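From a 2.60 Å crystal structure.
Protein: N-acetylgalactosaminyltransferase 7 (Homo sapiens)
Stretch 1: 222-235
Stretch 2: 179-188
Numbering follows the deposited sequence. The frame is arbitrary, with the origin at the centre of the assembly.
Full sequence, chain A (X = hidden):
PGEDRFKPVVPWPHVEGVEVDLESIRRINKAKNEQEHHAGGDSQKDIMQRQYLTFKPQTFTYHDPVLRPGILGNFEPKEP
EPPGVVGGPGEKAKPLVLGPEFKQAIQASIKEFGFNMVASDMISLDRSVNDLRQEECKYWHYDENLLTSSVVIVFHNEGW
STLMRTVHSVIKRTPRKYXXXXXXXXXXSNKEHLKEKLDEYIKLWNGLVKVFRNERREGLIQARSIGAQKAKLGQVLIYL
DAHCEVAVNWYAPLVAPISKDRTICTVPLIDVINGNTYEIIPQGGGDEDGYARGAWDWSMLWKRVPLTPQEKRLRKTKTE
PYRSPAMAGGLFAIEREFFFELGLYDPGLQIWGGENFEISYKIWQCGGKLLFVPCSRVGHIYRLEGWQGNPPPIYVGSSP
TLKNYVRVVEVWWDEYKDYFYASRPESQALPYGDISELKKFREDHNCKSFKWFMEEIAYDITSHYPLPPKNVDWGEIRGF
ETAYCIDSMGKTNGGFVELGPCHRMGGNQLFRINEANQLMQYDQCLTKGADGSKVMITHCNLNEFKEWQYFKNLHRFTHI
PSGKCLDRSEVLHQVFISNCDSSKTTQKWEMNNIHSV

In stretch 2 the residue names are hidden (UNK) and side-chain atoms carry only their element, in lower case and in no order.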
# COMPACT_ATOMS: atom_id res chain seq x y z
N GLN A 222 27.55 0.45 10.67
CA GLN A 222 28.62 0.34 11.65
C GLN A 222 28.83 -1.11 12.08
O GLN A 222 29.93 -1.48 12.51
CB GLN A 222 28.35 1.25 12.84
CG GLN A 222 28.34 2.75 12.47
CD GLN A 222 29.34 3.16 11.34
OE1 GLN A 222 30.54 2.83 11.36
NE2 GLN A 222 28.83 3.91 10.38
N ALA A 223 27.81 -1.96 11.96
CA ALA A 223 28.01 -3.38 12.25
C ALA A 223 28.97 -4.02 11.26
O ALA A 223 29.80 -4.86 11.64
CB ALA A 223 26.67 -4.12 12.26
N ARG A 224 28.87 -3.65 9.97
CA ARG A 224 29.82 -4.15 8.99
C ARG A 224 31.24 -3.70 9.32
O ARG A 224 32.20 -4.46 9.11
CB ARG A 224 29.42 -3.70 7.58
CG ARG A 224 28.20 -4.42 6.98
CD ARG A 224 28.17 -4.20 5.48
NE ARG A 224 26.85 -4.47 4.93
CZ ARG A 224 26.03 -3.54 4.46
NH1 ARG A 224 26.41 -2.28 4.46
NH2 ARG A 224 24.83 -3.88 4.00
N SER A 225 31.40 -2.49 9.86
CA SER A 225 32.74 -2.02 10.21
C SER A 225 33.31 -2.79 11.39
O SER A 225 34.50 -3.16 11.38
CB SER A 225 32.71 -0.52 10.49
OG SER A 225 32.55 0.25 9.31
N ILE A 226 32.50 -3.03 12.42
CA ILE A 226 32.91 -3.93 13.50
C ILE A 226 33.29 -5.30 12.93
O ILE A 226 34.29 -5.90 13.35
CB ILE A 226 31.78 -4.06 14.54
CG1 ILE A 226 31.52 -2.70 15.22
CG2 ILE A 226 32.10 -5.20 15.52
CD1 ILE A 226 30.18 -2.61 15.87
N GLY A 227 32.48 -5.82 12.01
CA GLY A 227 32.82 -7.06 11.35
C GLY A 227 34.24 -7.03 10.80
O GLY A 227 35.05 -7.91 11.10
N ALA A 228 34.56 -6.00 9.99
CA ALA A 228 35.92 -5.89 9.48
C ALA A 228 36.95 -5.98 10.60
O ALA A 228 38.05 -6.52 10.40
CB ALA A 228 36.10 -4.59 8.70
N GLN A 229 36.61 -5.49 11.78
CA GLN A 229 37.61 -5.41 12.84
C GLN A 229 37.71 -6.71 13.63
O GLN A 229 38.80 -7.07 14.10
CB GLN A 229 37.27 -4.24 13.75
CG GLN A 229 37.17 -3.00 12.97
CD GLN A 229 36.72 -1.83 13.79
OE1 GLN A 229 35.77 -1.93 14.57
NE2 GLN A 229 37.40 -0.70 13.62
N LYS A 230 36.61 -7.42 13.79
CA LYS A 230 36.61 -8.67 14.54
C LYS A 230 36.90 -9.87 13.66
O LYS A 230 37.04 -10.98 14.19
CB LYS A 230 35.28 -8.85 15.28
CG LYS A 230 35.16 -7.93 16.52
CD LYS A 230 33.72 -7.55 16.81
CE LYS A 230 33.56 -7.03 18.23
NZ LYS A 230 34.47 -7.76 19.16
N ALA A 231 37.00 -9.68 12.35
CA ALA A 231 37.20 -10.79 11.41
C ALA A 231 38.60 -10.59 10.86
O ALA A 231 38.80 -9.88 9.88
CB ALA A 231 36.16 -10.82 10.31
N LYS A 232 39.57 -11.23 11.50
CA LYS A 232 40.97 -10.88 11.33
C LYS A 232 41.76 -11.90 10.52
O LYS A 232 42.86 -11.56 10.06
CB LYS A 232 41.64 -10.74 12.69
CG LYS A 232 40.99 -9.76 13.60
CD LYS A 232 41.36 -10.10 15.00
CE LYS A 232 41.39 -8.89 15.88
NZ LYS A 232 42.67 -8.94 16.64
N LEU A 233 41.24 -13.12 10.35
CA LEU A 233 42.00 -14.23 9.79
C LEU A 233 42.13 -14.20 8.27
O LEU A 233 43.12 -14.68 7.72
CB LEU A 233 41.35 -15.54 10.18
CG LEU A 233 41.63 -16.17 11.52
CD1 LEU A 233 42.14 -15.17 12.52
CD2 LEU A 233 40.36 -16.84 12.00
N GLY A 234 41.12 -13.72 7.55
CA GLY A 234 41.14 -13.86 6.12
C GLY A 234 41.87 -12.73 5.41
O GLY A 234 42.00 -11.60 5.85
N GLN A 235 42.37 -13.04 4.23
CA GLN A 235 42.97 -11.98 3.46
C GLN A 235 41.93 -11.05 2.85
O GLN A 235 42.15 -9.84 2.79
CB GLN A 235 43.88 -12.58 2.39
CG GLN A 235 45.01 -13.41 2.98
CD GLN A 235 45.76 -14.20 1.94
OE1 GLN A 235 45.15 -14.91 1.13
NE2 GLN A 235 47.10 -14.07 1.93
N UNK A 179 38.47 -20.74 3.07
CA UNK A 179 37.53 -20.23 4.06
C UNK A 179 38.24 -20.13 5.40
O UNK A 179 38.36 -21.12 6.12
c UNK A 179 36.32 -21.13 4.15
c UNK A 179 35.17 -19.00 4.85
c UNK A 179 35.00 -20.41 4.36
c UNK A 179 34.11 -21.21 5.28
N UNK A 180 38.68 -18.93 5.75
CA UNK A 180 39.47 -18.78 6.97
C UNK A 180 38.61 -18.82 8.24
O UNK A 180 39.12 -19.23 9.29
c UNK A 180 40.25 -17.46 6.92
N UNK A 181 37.35 -18.40 8.15
CA UNK A 181 36.44 -18.25 9.29
C UNK A 181 35.15 -17.64 8.78
O UNK A 181 35.14 -16.93 7.76
c UNK A 181 37.16 -15.89 9.95
o UNK A 181 38.21 -13.84 10.61
c UNK A 181 37.76 -14.96 11.00
c UNK A 181 37.04 -17.35 10.39
o UNK A 181 37.77 -15.33 12.20
N UNK A 182 34.05 -17.91 9.48
CA UNK A 182 32.78 -17.26 9.23
C UNK A 182 32.44 -16.51 10.50
O UNK A 182 32.18 -17.12 11.55
c UNK A 182 30.34 -17.50 8.75
c UNK A 182 31.03 -20.14 7.17
c UNK A 182 31.67 -18.26 8.86
c UNK A 182 32.01 -19.00 7.55
N UNK A 183 32.45 -15.19 10.42
CA UNK A 183 32.22 -14.32 11.58
C UNK A 183 30.79 -13.80 11.52
O UNK A 183 30.45 -13.02 10.62
c UNK A 183 34.62 -13.67 11.88
c UNK A 183 33.23 -13.16 11.60
c UNK A 183 32.80 -12.10 12.63
N UNK A 184 29.95 -14.24 12.45
CA UNK A 184 28.61 -13.68 12.56
C UNK A 184 28.67 -12.51 13.53
O UNK A 184 29.28 -12.63 14.60
c UNK A 184 27.60 -16.12 12.41
c UNK A 184 26.66 -17.03 13.19
c UNK A 184 27.59 -14.72 13.04
c UNK A 184 27.26 -16.15 10.90
N UNK A 185 28.09 -11.39 13.14
CA UNK A 185 28.03 -10.19 13.97
C UNK A 185 26.58 -9.99 14.39
O UNK A 185 25.73 -9.60 13.58
c UNK A 185 28.56 -8.94 13.25
c UNK A 185 30.97 -9.08 13.94
c UNK A 185 30.00 -9.13 12.82
c UNK A 185 28.45 -7.74 14.19
N UNK A 186 26.32 -10.23 15.67
CA UNK A 186 25.00 -10.02 16.26
C UNK A 186 24.84 -8.55 16.59
O UNK A 186 25.50 -8.05 17.50
o UNK A 186 23.16 -11.71 18.88
c UNK A 186 24.87 -10.85 17.52
o UNK A 186 22.74 -9.84 17.76
c UNK A 186 23.49 -10.79 18.10
N UNK A 187 23.98 -7.85 15.86
CA UNK A 187 23.76 -6.43 16.16
C UNK A 187 22.60 -6.26 17.15
O UNK A 187 21.57 -5.64 16.85
c UNK A 187 23.71 -4.16 15.10
c UNK A 187 23.51 -5.64 14.90
o UNK A 187 24.56 -3.81 15.96
o UNK A 187 23.02 -3.36 14.43
N UNK A 188 22.77 -6.84 18.34
CA UNK A 188 21.92 -6.54 19.48
C UNK A 188 20.53 -7.15 19.35
O UNK A 188 19.53 -6.51 19.69
c UNK A 188 22.11 -4.78 23.45
c UNK A 188 21.56 -4.64 21.11
c UNK A 188 20.51 -3.79 21.42
c UNK A 188 22.36 -5.12 22.13
c UNK A 188 20.26 -3.43 22.74
c UNK A 188 21.06 -3.92 23.75
c UNK A 188 21.83 -5.02 19.70
O HOH W 1 38.87 -13.37 13.83

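Position 179 carries four side-chain carbons, forked at the second, and touches nothing on stretch 1; the fork identifies Leu-179.

Position 180 has a single carbon, its CB, pointing toward stretch 1. The CB of 180 lies 3.8 Å from Gly-234 CA and 3.9 Å from Leu-233 CB. The CA atoms of Gly-234 and position 180 are 5.3 Å apart, the closest of the paired CA distances. This is Ala-180.

Position 181 shows three carbons in a row, the third carrying two oxygens: a carboxylate at the end of a two-methylene arm, with one oxygen near the backbone N of Leu-233 and of Lys-232. It is Glu-181. With chi1 p and chi2 t, it reaches the turn after the helix, where Glu-181 OE2 accepts a hydrogen bond from Leu-233 N at 3.1 Å, nearly straight at 164°. Glu-181 OE2 is also 3.1 Å from Lys-232 N. The oxygen of water 1 donates to Glu-181 OE1 (2.8 Å) and to Lys-230 O (3.0 Å), and accepts from Lys-232 N (3.2 Å), joining the carboxylate to the helix end.

Position 182 has four carbons, forked at the first with one arm two carbons long, pointing away from stretch 1: Ile-182.

Position 183 has one carbon bearing two more, a compact fork turned toward the helix end, with one tip against Ala-231 CB. The residue is Val-183, and its CG2 packs 3.6 Å from Ala-231 CB.

Position 184 again has four carbons forked at the second, out of reach of stretch 1: Leu-184.

Position 185 has four carbons forked at the first, one arm longer, its tip against Gly-227 CA and near Ile-226 CG2. It is Ile-185, whose CD1 lies 3.8 Å from Gly-227 CA and 4.3 Å from Ile-226 CG2. The methyl packs against the backbone of Gly-227.

Position 186 has two carbons, the second carrying two oxygens, directed away from stretch 1: Asp-186.

Position 187 repeats that short carboxylate but points toward the helix, its carboxyl carbon near Ala-223 CB. It is Asp-187, its CG 4.1 Å from Ala-223 CB and both oxygens hydrogen-bonded elsewhere in the structure.

Position 188 has one carbon followed by a six-carbon ring, out of reach of stretch 1: Phe-188.

From 181 the alternation holds: 181, 183 and 185 point toward stretch 1, as does 187 just past the strand, while 182 and 186 point away; 180 also points toward it, out of step. Strand and helix run at 142° between their N-to-C directions, so Ile-185 meets Gly-227 and Val-183 meets Ala-231 as the chains pass in roughly opposing senses. The branched side chains pack against small residues, Gly-227, Ala-223 and Ala-231. Where the helix ends, Glu-181 adds a polar anchor for the turn, while Ala-180 packs beside it against Leu-233 and Gly-234.

Stretch 2 (179-188) LAEIVLIDDF
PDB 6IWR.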